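Local coordinates for protein probable tagatose 6-phosphate kinase (Sinorhizobium meliloti, PDB 3TXV) that is of unproven function but probably serves carbohydrate metabolism, perhaps as a tagatose-6-phosphate kinase, and belongs to the GatZ/KbaZ-like family of tagatose-bisphosphate aldolase subunits, at residues A[302-307]-A[318-323]; A[324-329]-A[361-366]; A[206-211]-A[218-223]; A[202-207]-A[255-260]. All blocks are in the same frame, centred on the assembly; numbering follows the deposited sequence.

Interaction 1: residues A[302-307]-A[318-323]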
loop_
_atom_site.group_PDB
_atom_site.type_symbol
_atom_site.label_atom_id
_atom_site.label_comp_id
_atom_site.label_asym_id
_atom_site.label_seq_id
_atom_site.Cartn_x
_atom_site.Cartn_y
_atom_site.Cartn_z
ATOM N N GLY A 302 -11.090 7.616 -17.717
ATOM C CA GLY A 302 -11.919 7.004 -18.788
ATOM C C GLY A 302 -13.426 7.264 -18.648
ATOM O O GLY A 302 -14.082 7.832 -19.552
ATOM N N LEU A 303 -13.966 6.904 -17.484
ATOM C CA LEU A 303 -15.385 7.157 -17.191
ATOM C C LEU A 303 -15.702 8.643 -17.249
ATOM O O LEU A 303 -16.770 9.053 -17.709
ATOM C CB LEU A 303 -15.792 6.573 -15.840
ATOM C CG LEU A 303 -15.746 5.055 -15.838
ATOM C CD1 LEU A 303 -16.023 4.455 -14.469
ATOM C CD2 LEU A 303 -16.708 4.571 -16.842
ATOM N N ASP A 304 -14.771 9.458 -16.781
ATOM C CA ASP A 304 -14.942 10.883 -16.901
ATOM C C ASP A 304 -15.154 11.261 -18.369
ATOM O O ASP A 304 -16.107 11.986 -18.672
ATOM C CB ASP A 304 -13.759 11.610 -16.299
ATOM C CG ASP A 304 -13.965 13.103 -16.228
ATOM O OD1 ASP A 304 -15.085 13.537 -15.867
ATOM O OD2 ASP A 304 -12.992 13.839 -16.532
ATOM N N GLN A 305 -14.314 10.744 -19.282
ATOM C CA GLN A 305 -14.426 11.142 -20.699
ATOM C C GLN A 305 -15.643 10.522 -21.399
ATOM O O GLN A 305 -16.244 11.125 -22.267
ATOM C CB GLN A 305 -13.169 10.847 -21.491
ATOM C CG GLN A 305 -11.909 11.411 -20.923
ATOM C CD GLN A 305 -10.748 10.446 -21.129
ATOM O OE1 GLN A 305 -10.199 10.334 -22.228
ATOM N NE2 GLN A 305 -10.398 9.707 -20.080
ATOM N N ILE A 306 -16.011 9.313 -21.022
ATOM C CA ILE A 306 -17.243 8.748 -21.525
ATOM C C ILE A 306 -18.450 9.625 -21.141
ATOM O O ILE A 306 -19.324 9.918 -21.974
ATOM C CB ILE A 306 -17.392 7.355 -21.026
ATOM C CG1 ILE A 306 -16.651 6.419 -21.966
ATOM C CG2 ILE A 306 -18.846 6.976 -20.855
ATOM C CD1 ILE A 306 -16.274 5.140 -21.270
ATOM N N ALA A 307 -18.463 10.069 -19.897
ATOM C CA ALA A 307 -19.546 10.892 -19.409
ATOM C C ALA A 307 -19.547 12.264 -20.104
ATOM O O ALA A 307 -20.594 12.861 -20.325
ATOM C CB ALA A 307 -19.440 11.059 -17.880
ATOM N N THR A 318 -15.578 18.956 -15.090
ATOM C CA THR A 318 -15.026 17.628 -15.429
ATOM C C THR A 318 -14.371 16.931 -14.201
ATOM O O THR A 318 -13.923 17.622 -13.291
ATOM C CB THR A 318 -14.055 17.852 -16.649
ATOM O OG1 THR A 318 -14.694 17.390 -17.839
ATOM C CG2 THR A 318 -12.732 17.190 -16.523
ATOM N N LEU A 319 -14.322 15.604 -14.119
ATOM C CA LEU A 319 -13.685 15.060 -12.912
ATOM C C LEU A 319 -12.198 15.477 -12.873
ATOM O O LEU A 319 -11.710 16.028 -11.865
ATOM C CB LEU A 319 -13.894 13.556 -12.725
ATOM C CG LEU A 319 -13.033 12.892 -11.642
ATOM C CD1 LEU A 319 -13.440 13.359 -10.258
ATOM C CD2 LEU A 319 -13.065 11.373 -11.705
ATOM N N ALA A 320 -11.514 15.283 -13.993
ATOM C CA ALA A 320 -10.181 15.866 -14.188
ATOM C C ALA A 320 -10.074 17.397 -14.006
ATOM O O ALA A 320 -9.070 17.894 -13.498
ATOM C CB ALA A 320 -9.591 15.448 -15.523
ATOM N N GLU A 321 -11.066 18.170 -14.405
ATOM C CA GLU A 321 -10.944 19.591 -14.130
ATOM C C GLU A 321 -10.867 19.847 -12.623
ATOM O O GLU A 321 -9.958 20.543 -12.172
ATOM C CB GLU A 321 -12.063 20.401 -14.769
ATOM C CG GLU A 321 -11.823 20.699 -16.252
ATOM C CD GLU A 321 -12.962 21.509 -16.894
ATOM O OE1 GLU A 321 -14.177 21.231 -16.616
ATOM O OE2 GLU A 321 -12.619 22.431 -17.682
ATOM N N VAL A 322 -11.768 19.259 -11.877
ATOM C CA VAL A 322 -11.794 19.364 -10.448
ATOM C C VAL A 322 -10.596 18.761 -9.797
ATOM O O VAL A 322 -10.055 19.294 -8.887
ATOM C CB VAL A 322 -12.980 18.641 -9.953
ATOM C CG1 VAL A 322 -13.126 18.801 -8.523
ATOM C CG2 VAL A 322 -14.172 19.113 -10.659
ATOM N N THR A 323 -10.150 17.625 -10.259
ATOM C CA THR A 323 -8.978 17.050 -9.652
ATOM C C THR A 323 -7.783 17.952 -9.794
ATOM O O THR A 323 -7.000 18.082 -8.914
ATOM C CB THR A 323 -8.619 15.775 -10.326
ATOM O OG1 THR A 323 -9.131 14.708 -9.562
#

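Interaction 2: residues A[324-329]-A[361-366]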
loop_
_atom_site.group_PDB
_atom_site.type_symbol
_atom_site.label_atom_id
_atom_site.label_comp_id
_atom_site.label_asym_id
_atom_site.label_seq_id
_atom_site.Cartn_x
_atom_site.Cartn_y
_atom_site.Cartn_z
ATOM N N GLU A 324 -7.617 18.564 -10.933
ATOM C CA GLU A 324 -6.533 19.463 -11.100
ATOM C C GLU A 324 -6.615 20.649 -10.186
ATOM O O GLU A 324 -5.633 21.088 -9.658
ATOM C CB GLU A 324 -6.466 19.936 -12.554
ATOM C CG GLU A 324 -5.373 20.960 -12.824
ATOM C CD GLU A 324 -4.095 20.324 -13.338
ATOM O OE1 GLU A 324 -3.938 20.221 -14.572
ATOM O OE2 GLU A 324 -3.252 19.927 -12.508
ATOM N N ALA A 325 -7.798 21.197 -10.029
ATOM C CA ALA A 325 -7.974 22.403 -9.262
ATOM C C ALA A 325 -7.654 22.218 -7.805
ATOM O O ALA A 325 -7.014 23.027 -7.204
ATOM C CB ALA A 325 -9.343 22.882 -9.419
ATOM N N VAL A 326 -8.109 21.115 -7.264
ATOM C CA VAL A 326 -7.876 20.697 -5.903
ATOM C C VAL A 326 -6.442 20.413 -5.541
ATOM O O VAL A 326 -5.997 20.714 -4.471
ATOM C CB VAL A 326 -8.678 19.502 -5.635
ATOM C CG1 VAL A 326 -8.127 18.789 -4.533
ATOM C CG2 VAL A 326 -10.022 19.900 -5.349
HETATM N N MSE A 327 -5.737 19.777 -6.444
HETATM C CA MSE A 327 -4.331 19.525 -6.307
HETATM C C MSE A 327 -3.563 20.817 -6.349
HETATM O O MSE A 327 -2.527 20.928 -5.762
HETATM C CB MSE A 327 -3.845 18.569 -7.388
HETATM C CG MSE A 327 -3.702 17.124 -6.976
HETATM SE SE MSE A 327 -3.456 15.986 -8.358
HETATM C CE MSE A 327 -1.827 15.529 -7.964
ATOM N N ARG A 328 -4.043 21.772 -7.118
ATOM C CA ARG A 328 -3.302 23.005 -7.364
ATOM C C ARG A 328 -3.457 23.949 -6.176
ATOM O O ARG A 328 -2.576 24.790 -5.903
ATOM C CB ARG A 328 -3.739 23.663 -8.675
ATOM C CG ARG A 328 -2.957 23.196 -9.920
ATOM C CD ARG A 328 -3.213 24.084 -11.150
ATOM N NE ARG A 328 -2.744 25.422 -10.883
ATOM C CZ ARG A 328 -3.319 26.563 -11.264
ATOM N NH1 ARG A 328 -4.431 26.589 -11.981
ATOM N NH2 ARG A 328 -2.752 27.717 -10.889
ATOM N N GLU A 329 -4.551 23.744 -5.452
ATOM C CA GLU A 329 -4.932 24.540 -4.309
ATOM C C GLU A 329 -4.263 24.033 -3.046
ATOM O O GLU A 329 -4.026 24.793 -2.120
ATOM C CB GLU A 329 -6.450 24.460 -4.136
ATOM C CG GLU A 329 -7.193 25.499 -4.952
ATOM C CD GLU A 329 -8.613 25.114 -5.334
ATOM O OE1 GLU A 329 -9.316 24.507 -4.494
ATOM O OE2 GLU A 329 -9.035 25.452 -6.473
ATOM N N TRP A 361 -8.264 11.844 -3.356
ATOM C CA TRP A 361 -9.564 11.177 -3.406
ATOM C C TRP A 361 -10.539 11.440 -2.212
ATOM O O TRP A 361 -11.754 11.361 -2.395
ATOM C CB TRP A 361 -9.408 9.701 -3.724
ATOM C CG TRP A 361 -8.764 9.471 -5.088
ATOM C CD1 TRP A 361 -7.653 8.720 -5.360
ATOM C CD2 TRP A 361 -9.189 10.014 -6.341
ATOM N NE1 TRP A 361 -7.372 8.756 -6.690
ATOM C CE2 TRP A 361 -8.298 9.541 -7.320
ATOM C CE3 TRP A 361 -10.245 10.848 -6.732
ATOM C CZ2 TRP A 361 -8.429 9.872 -8.677
ATOM C CZ3 TRP A 361 -10.362 11.191 -8.077
ATOM C CH2 TRP A 361 -9.467 10.701 -9.032
ATOM N N PRO A 362 -10.012 11.735 -0.994
ATOM C CA PRO A 362 -10.876 12.175 0.133
ATOM C C PRO A 362 -11.206 13.672 0.249
ATOM O O PRO A 362 -12.073 14.043 1.015
ATOM C CB PRO A 362 -10.082 11.739 1.375
ATOM C CG PRO A 362 -9.112 10.672 0.859
ATOM C CD PRO A 362 -8.750 11.150 -0.494
ATOM N N HIS A 363 -10.528 14.537 -0.472
ATOM C CA HIS A 363 -10.855 15.930 -0.337
ATOM C C HIS A 363 -12.297 16.117 -0.758
ATOM O O HIS A 363 -12.667 15.682 -1.838
ATOM C CB HIS A 363 -9.963 16.808 -1.201
ATOM C CG HIS A 363 -10.324 18.259 -1.125
ATOM N ND1 HIS A 363 -11.565 18.739 -1.504
ATOM C CD2 HIS A 363 -9.623 19.329 -0.681
ATOM C CE1 HIS A 363 -11.608 20.042 -1.297
ATOM N NE2 HIS A 363 -10.442 20.425 -0.801
ATOM N N PRO A 364 -13.113 16.791 0.078
ATOM C CA PRO A 364 -14.541 17.001 -0.204
ATOM C C PRO A 364 -14.905 17.382 -1.655
ATOM O O PRO A 364 -15.850 16.791 -2.198
ATOM C CB PRO A 364 -14.945 18.120 0.789
ATOM C CG PRO A 364 -13.666 18.611 1.377
ATOM C CD PRO A 364 -12.751 17.422 1.359
ATOM N N LYS A 365 -14.188 18.325 -2.274
ATOM C CA LYS A 365 -14.569 18.802 -3.623
ATOM C C LYS A 365 -14.384 17.731 -4.663
ATOM O O LYS A 365 -15.087 17.734 -5.683
ATOM C CB LYS A 365 -13.771 20.039 -4.072
ATOM C CG LYS A 365 -14.160 21.326 -3.404
ATOM C CD LYS A 365 -13.827 22.513 -4.285
ATOM C CE LYS A 365 -12.694 23.369 -3.698
ATOM N NZ LYS A 365 -13.129 24.798 -3.621
ATOM N N ALA A 366 -13.417 16.839 -4.400
ATOM C CA ALA A 366 -13.058 15.731 -5.297
ATOM C C ALA A 366 -13.872 14.472 -5.071
ATOM O O ALA A 366 -14.179 13.777 -6.030
ATOM C CB ALA A 366 -11.568 15.409 -5.205
#

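Interaction 3: residues A[206-211]-A[218-223]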
loop_
_atom_site.group_PDB
_atom_site.type_symbol
_atom_site.label_atom_id
_atom_site.label_comp_id
_atom_site.label_asym_id
_atom_site.label_seq_id
_atom_site.Cartn_x
_atom_site.Cartn_y
_atom_site.Cartn_z
ATOM N N VAL A 206 21.394 -8.495 14.981
ATOM C CA VAL A 206 21.293 -7.441 15.964
ATOM C C VAL A 206 19.893 -7.316 16.569
ATOM O O VAL A 206 19.761 -6.977 17.746
ATOM C CB VAL A 206 21.855 -6.081 15.454
ATOM C CG1 VAL A 206 20.830 -5.335 14.617
ATOM C CG2 VAL A 206 22.270 -5.210 16.620
ATOM N N HIS A 207 18.850 -7.596 15.799
ATOM C CA HIS A 207 17.499 -7.492 16.373
ATOM C C HIS A 207 17.278 -8.613 17.381
ATOM O O HIS A 207 16.700 -8.411 18.456
ATOM C CB HIS A 207 16.414 -7.529 15.296
ATOM C CG HIS A 207 16.041 -6.190 14.749
ATOM N ND1 HIS A 207 16.844 -5.489 13.876
ATOM C CD2 HIS A 207 14.932 -5.438 14.924
ATOM C CE1 HIS A 207 16.245 -4.360 13.543
ATOM N NE2 HIS A 207 15.081 -4.306 14.161
ATOM N N ARG A 208 17.746 -9.799 17.001
ATOM C CA ARG A 208 17.690 -10.989 17.832
ATOM C C ARG A 208 18.256 -10.695 19.223
ATOM O O ARG A 208 17.543 -10.833 20.228
ATOM C CB ARG A 208 18.439 -12.129 17.137
ATOM C CG ARG A 208 18.916 -13.232 18.016
ATOM C CD ARG A 208 19.006 -14.529 17.257
ATOM N NE ARG A 208 19.331 -15.588 18.205
ATOM C CZ ARG A 208 18.471 -16.511 18.647
ATOM N NH1 ARG A 208 17.218 -16.542 18.189
ATOM N NH2 ARG A 208 18.877 -17.419 19.539
ATOM N N ALA A 209 19.520 -10.261 19.247
ATOM C CA ALA A 209 20.243 -9.931 20.477
ATOM C C ALA A 209 19.441 -8.955 21.316
ATOM O O ALA A 209 19.174 -9.207 22.501
ATOM C CB ALA A 209 21.639 -9.362 20.166
ATOM N N ALA A 210 19.036 -7.863 20.671
ATOM C CA ALA A 210 18.265 -6.794 21.295
ATOM C C ALA A 210 16.892 -7.248 21.784
ATOM O O ALA A 210 16.343 -6.645 22.694
ATOM C CB ALA A 210 18.135 -5.623 20.331
ATOM N N PHE A 211 16.341 -8.303 21.188
ATOM C CA PHE A 211 15.045 -8.851 21.644
ATOM C C PHE A 211 15.096 -9.678 22.910
ATOM O O PHE A 211 14.139 -9.697 23.690
ATOM C CB PHE A 211 14.383 -9.665 20.557
ATOM C CG PHE A 211 13.518 -8.865 19.678
ATOM C CD1 PHE A 211 14.062 -7.870 18.869
ATOM C CD2 PHE A 211 12.156 -9.086 19.653
ATOM C CE1 PHE A 211 13.263 -7.116 18.034
ATOM C CE2 PHE A 211 11.329 -8.339 18.799
ATOM C CZ PHE A 211 11.893 -7.341 17.997
ATOM N N GLY A 218 10.145 -14.301 22.921
ATOM C CA GLY A 218 8.946 -14.910 22.416
ATOM C C GLY A 218 8.360 -14.189 21.227
ATOM O O GLY A 218 7.935 -14.857 20.337
ATOM N N ALA A 219 8.342 -12.867 21.168
ATOM C CA ALA A 219 7.889 -12.200 19.964
ATOM C C ALA A 219 8.859 -12.442 18.813
ATOM O O ALA A 219 8.426 -12.661 17.682
ATOM C CB ALA A 219 7.678 -10.717 20.207
ATOM N N PHE A 220 10.160 -12.443 19.093
ATOM C CA PHE A 220 11.132 -12.592 18.017
ATOM C C PHE A 220 10.968 -13.869 17.224
ATOM O O PHE A 220 11.372 -13.924 16.070
ATOM C CB PHE A 220 12.572 -12.507 18.508
ATOM C CG PHE A 220 13.581 -12.609 17.403
ATOM C CD1 PHE A 220 13.944 -11.483 16.667
ATOM C CD2 PHE A 220 14.153 -13.836 17.072
ATOM C CE1 PHE A 220 14.890 -11.569 15.613
ATOM C CE2 PHE A 220 15.094 -13.943 16.009
ATOM C CZ PHE A 220 15.459 -12.801 15.284
ATOM N N SER A 221 10.409 -14.903 17.844
ATOM C CA SER A 221 10.177 -16.161 17.143
ATOM C C SER A 221 9.066 -15.996 16.101
ATOM O O SER A 221 9.018 -16.750 15.117
ATOM C CB SER A 221 9.838 -17.291 18.124
ATOM O OG SER A 221 8.717 -16.969 18.933
ATOM N N ARG A 222 8.194 -15.012 16.328
ATOM C CA ARG A 222 7.105 -14.684 15.426
ATOM C C ARG A 222 7.491 -13.561 14.474
ATOM O O ARG A 222 6.611 -12.931 13.863
ATOM C CB ARG A 222 5.864 -14.273 16.215
ATOM C CG ARG A 222 5.155 -15.421 16.913
ATOM C CD ARG A 222 3.873 -14.979 17.581
ATOM N NE ARG A 222 4.117 -14.046 18.685
ATOM C CZ ARG A 222 4.426 -14.421 19.929
ATOM N NH1 ARG A 222 4.522 -15.721 20.248
ATOM N NH2 ARG A 222 4.642 -13.501 20.864
ATOM N N VAL A 223 8.795 -13.303 14.347
ATOM C CA VAL A 223 9.264 -12.392 13.318
ATOM C C VAL A 223 9.380 -13.196 12.047
ATOM O O VAL A 223 10.210 -14.114 11.940
ATOM C CB VAL A 223 10.619 -11.734 13.629
ATOM C CG1 VAL A 223 11.175 -11.052 12.379
ATOM C CG2 VAL A 223 10.501 -10.703 14.755
#

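Interaction 4: residues A[202-207]-A[255-260]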
loop_
_atom_site.group_PDB
_atom_site.type_symbol
_atom_site.label_atom_id
_atom_site.label_comp_id
_atom_site.label_asym_id
_atom_site.label_seq_id
_atom_site.Cartn_x
_atom_site.Cartn_y
_atom_site.Cartn_z
ATOM N N GLU A 202 22.883 -9.442 9.239
ATOM C CA GLU A 202 23.286 -8.625 10.383
ATOM C C GLU A 202 22.109 -7.986 11.081
ATOM O O GLU A 202 22.089 -7.890 12.298
ATOM C CB GLU A 202 24.299 -7.545 10.023
ATOM C CG GLU A 202 25.548 -7.672 10.914
ATOM C CD GLU A 202 25.874 -6.445 11.753
ATOM O OE1 GLU A 202 25.821 -5.300 11.236
ATOM O OE2 GLU A 202 26.216 -6.647 12.943
ATOM N N THR A 203 21.132 -7.557 10.299
ATOM C CA THR A 203 19.964 -6.892 10.813
ATOM C C THR A 203 19.259 -7.855 11.741
ATOM O O THR A 203 18.881 -7.501 12.872
ATOM C CB THR A 203 19.034 -6.476 9.649
ATOM O OG1 THR A 203 19.659 -5.427 8.889
ATOM C CG2 THR A 203 17.672 -5.985 10.165
ATOM N N VAL A 204 19.105 -9.085 11.273
ATOM C CA VAL A 204 18.459 -10.093 12.088
ATOM C C VAL A 204 19.352 -10.545 13.250
ATOM O O VAL A 204 18.842 -10.853 14.320
ATOM C CB VAL A 204 17.776 -11.221 11.238
ATOM C CG1 VAL A 204 18.426 -11.362 9.872
ATOM C CG2 VAL A 204 17.676 -12.541 11.986
ATOM N N ARG A 205 20.674 -10.543 13.089
ATOM C CA ARG A 205 21.497 -10.819 14.260
ATOM C C ARG A 205 21.168 -9.761 15.314
ATOM O O ARG A 205 20.677 -10.088 16.388
ATOM C CB ARG A 205 23.006 -10.866 13.963
ATOM C CG ARG A 205 23.861 -11.075 15.255
ATOM C CD ARG A 205 25.379 -11.052 14.998
ATOM N NE ARG A 205 25.927 -9.716 14.692
ATOM C CZ ARG A 205 26.342 -8.814 15.595
ATOM N NH1 ARG A 205 26.288 -9.066 16.898
ATOM N NH2 ARG A 205 26.813 -7.638 15.195
ATOM N N VAL A 206 21.394 -8.495 14.981
ATOM C CA VAL A 206 21.293 -7.441 15.964
ATOM C C VAL A 206 19.893 -7.316 16.569
ATOM O O VAL A 206 19.761 -6.977 17.746
ATOM C CB VAL A 206 21.855 -6.081 15.454
ATOM C CG1 VAL A 206 20.830 -5.335 14.617
ATOM C CG2 VAL A 206 22.270 -5.210 16.620
ATOM N N HIS A 207 18.850 -7.596 15.799
ATOM C CA HIS A 207 17.499 -7.492 16.373
ATOM C C HIS A 207 17.278 -8.613 17.381
ATOM O O HIS A 207 16.700 -8.411 18.456
ATOM C CB HIS A 207 16.414 -7.529 15.296
ATOM C CG HIS A 207 16.041 -6.190 14.749
ATOM N ND1 HIS A 207 16.844 -5.489 13.876
ATOM C CD2 HIS A 207 14.932 -5.438 14.924
ATOM C CE1 HIS A 207 16.245 -4.360 13.543
ATOM N NE2 HIS A 207 15.081 -4.306 14.161
ATOM N N GLY A 255 18.517 -18.778 3.367
ATOM C CA GLY A 255 18.807 -20.126 3.917
ATOM C C GLY A 255 19.277 -20.136 5.379
ATOM O O GLY A 255 19.074 -21.130 6.103
ATOM N N GLN A 256 19.920 -19.032 5.786
ATOM C CA GLN A 256 20.381 -18.795 7.156
ATOM C C GLN A 256 19.238 -18.271 8.011
ATOM O O GLN A 256 19.229 -18.436 9.237
ATOM C CB GLN A 256 21.543 -17.787 7.195
ATOM C CG GLN A 256 22.887 -18.291 6.636
ATOM C CD GLN A 256 22.783 -18.710 5.170
ATOM O OE1 GLN A 256 22.209 -19.761 4.848
ATOM N NE2 GLN A 256 23.323 -17.883 4.277
ATOM N N LEU A 257 18.272 -17.642 7.358
ATOM C CA LEU A 257 17.100 -17.155 8.051
ATOM C C LEU A 257 15.993 -18.204 8.025
ATOM O O LEU A 257 15.347 -18.416 6.991
ATOM C CB LEU A 257 16.606 -15.847 7.427
ATOM C CG LEU A 257 17.543 -14.643 7.550
ATOM C CD1 LEU A 257 17.000 -13.459 6.764
ATOM C CD2 LEU A 257 17.754 -14.271 9.009
ATOM N N HIS A 258 15.769 -18.865 9.152
ATOM C CA HIS A 258 14.751 -19.900 9.197
ATOM C C HIS A 258 13.432 -19.322 9.665
ATOM O O HIS A 258 13.396 -18.492 10.579
ATOM C CB HIS A 258 15.188 -21.048 10.098
ATOM C CG HIS A 258 16.539 -21.590 9.755
ATOM N ND1 HIS A 258 16.711 -22.742 9.016
ATOM C CD2 HIS A 258 17.784 -21.122 10.024
ATOM C CE1 HIS A 258 18.006 -22.969 8.855
ATOM N NE2 HIS A 258 18.678 -22.000 9.455
ATOM N N GLY A 259 12.346 -19.783 9.042
ATOM C CA GLY A 259 10.989 -19.293 9.325
ATOM C C GLY A 259 10.849 -17.818 9.008
ATOM O O GLY A 259 10.185 -17.076 9.739
HETATM N N MSE A 260 11.489 -17.402 7.914
HETATM C CA MSE A 260 11.556 -16.008 7.526
HETATM C C MSE A 260 11.548 -15.875 6.037
HETATM O O MSE A 260 12.280 -16.575 5.347
HETATM C CB MSE A 260 12.826 -15.370 8.072
HETATM C CG MSE A 260 12.640 -14.812 9.457
HETATM SE SE MSE A 260 14.061 -13.590 9.925
HETATM C CE MSE A 260 13.804 -12.263 8.499
#

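Interaction 1: residues A[302-307]-A[318-323]
Asp304, part way along helix 290-310, reaches across to Leu319 and Ala320 in the first turn of helix 319-329, so that its carboxylate caps the N-terminus of a neighbouring helix in the helical region that follows the barrel. Its CG stands anti to the backbone N (chi1 -172°), which carries the carboxylate out from its own helix toward the backbone N-H groups of that first turn. The two oxygens share the task: Leu319 N donates to Asp304 OD1 at 2.8 Å, and Ala320 N to Asp304 OD2 at 3.3 Å. Both bonds come in from above the carboxylate plane, Ala320 N more steeply (61° out of it) than Leu319 N (42°). The side chain of Leu319 slants past that of Asp304 and continues toward Val370 and Leu373 of helix 364-376. Arg315 forms a salt bridge to OD1, and together with the positive end of the helix dipole it would be expected to favour the ionised carboxylate. Replacing Asp304 with an alanine would probably leave Leu319 N and Ala320 N without their acceptors and Arg315 without its counter-charge. At the N-cap position itself, Thr318 N donates to the anti lone pair of Glu321 OE1, three residues on, at 3.1 Å.

Interaction 2: residues A[324-329]-A[361-366]
The imidazole of His363 receives Val326 CG1 over one face, displaced toward the ring rim and 4.1 Å from His363 CG, while CD of Pro364 lies over the opposite face. At the edge, Lys365 N sits in the ring plane and donates to His363 ND1 at 2.8 Å, with an N-H...acceptor angle of 151°. This is an N-cap bond at the start of helix 364-376, and it fixes the rotation of the ring. The two branches of Val326 divide the work between neighbours. CG1, anti to the backbone N (chi1 159°), turns to the imidazole, whereas CG2 meets the root of the lysine chain, 4.0 Å from Lys365 CB. Farther out, Glu329 and Lys365 cross at about a right angle at the exposed outer side of the contact, where Glu329 OE1 and Lys365 NZ form a long salt bridge of 3.9 Å. Tyr360 also packs on Val326, a buried residue where helix 319-329 meets the beginning of helix 364-376. Because ND1 accepts from a backbone N-H, the ring is likely to carry its proton on NE2, consistent with the weak hydrogen bond between that nitrogen and Glu330; the distant lysine-glutamate pair probably adds little beyond general electrostatic attraction.

Interaction 3: residues A[206-211]-A[218-223]
Phe220 packs on helix 197-214 between Phe211 and Arg208, and the contact is close around its ring but looser toward the outer end of the arginine. The tight part joins the Phe211 ring with CA and CB of Arg208. The edge of the Phe220 ring is directed at the face of Phe211 in an edge-to-face pair, with ring centroids 5.5 Å apart and planes inclined at 61°. Its CD1 stands over that face near the rim, and Phe220 CB lies 3.6 Å from Phe211 CD2. Phe220 CG is anti to the backbone N (chi1 -178°), an orientation that extends the ring over to the helix backbone. There Arg208 CA forms a CH-pi contact over the ring face, 3.9 Å from the centroid, and Arg208 CB comes within 3.6 Å of Phe220 CZ. Phe211 is buried, with Ala156 of helix 145-161 against it.

The outer part faces solvent. The arginine chain runs extended past the phenylalanine, and its guanidinium does not stack: its plane is turned 68° from the ring, with Arg208 NH1 4.0 Å from Phe220 CE2. Its NH2 makes a long, weak ion pair with Glu212. On the outer side of the turn, Ser221 OG donates to Gly218 O at 2.7 Å.

From Phe220 the chain makes a type I beta turn to Val223 and enters strand 223-227. Helix 197-214 follows strand 172-176, so this aromatic contact closes the return from helix to strand in a beta-alpha-beta crossover of the TIM barrel.

Interaction 4: residues A[202-207]-A[255-260]
In the outer layer of the TIM barrel, helix 197-214 meets the loop leading into strand 261-264, and Val204 packs there on Leu257 and on the selenomethionine Met260. The meeting is entirely apolar. Leu257 sets off alongside the helix, and with CG anti to its carbonyl carbon (chi1 -65°) it swings its end back, so that its methyls meet the branched end of the valine obliquely. Val204 CG1 is modelled implausibly near Leu257 CD2, so the exact setting of one or both side chains is doubtful, and only the general meeting of the two branched ends can be relied on. Val204 CG2 also meets Met260 SE, at 4.3 Å, besides lying near the leucine. Substituting an alanine for Leu257 takes both methyls away and would probably open a gap beside Val204, leaving Met260 as its main companion in the loop.

The helix carries its polar groups on other sides. The end of Arg205 leads away from the loop to a salt bridge with Glu202, one turn earlier. His207 ND1 donates to Thr203 O at 3.0 Å, reaching it from 41° above the carbonyl plane, while His207 N approaches the same oxygen from the opposite face at 2.9 Å; the ring is thereby tied to its own helix.

Before the strand, the loop turns at Gly259, whose positive phi of 62° favours glycine. A barrel helix resting on the segment that feeds a later strand, valine against leucine and methionine, is an alpha-to-beta loop contact of the (beta/alpha)8 fold, at the amino-terminal ends of the strands.

Overall arrangement
The four contacts fall into two pairs on opposite sides of the chain's centre. Interactions 1 and 2 share helix 319-329, with centres 13 Å apart, and touch where Val322 CG1 lies 3.6 Å from Lys365 O. They belong to the helical region that follows the eighth barrel strand. Interactions 3 and 4 share Val206 and His207, and their centres are 9 Å apart; Phe220 CZ lies 4.0 Å from Val204 CG2, so one aromatic ring bridges both. The centres of interactions 1 and 3 are about 50 Å apart. TIM-barrel active sites lie at the carboxy-terminal strand ends, so interactions 3 and 4, beside segments leading into strands 223-227 and 261-264, are probably remote from any such site.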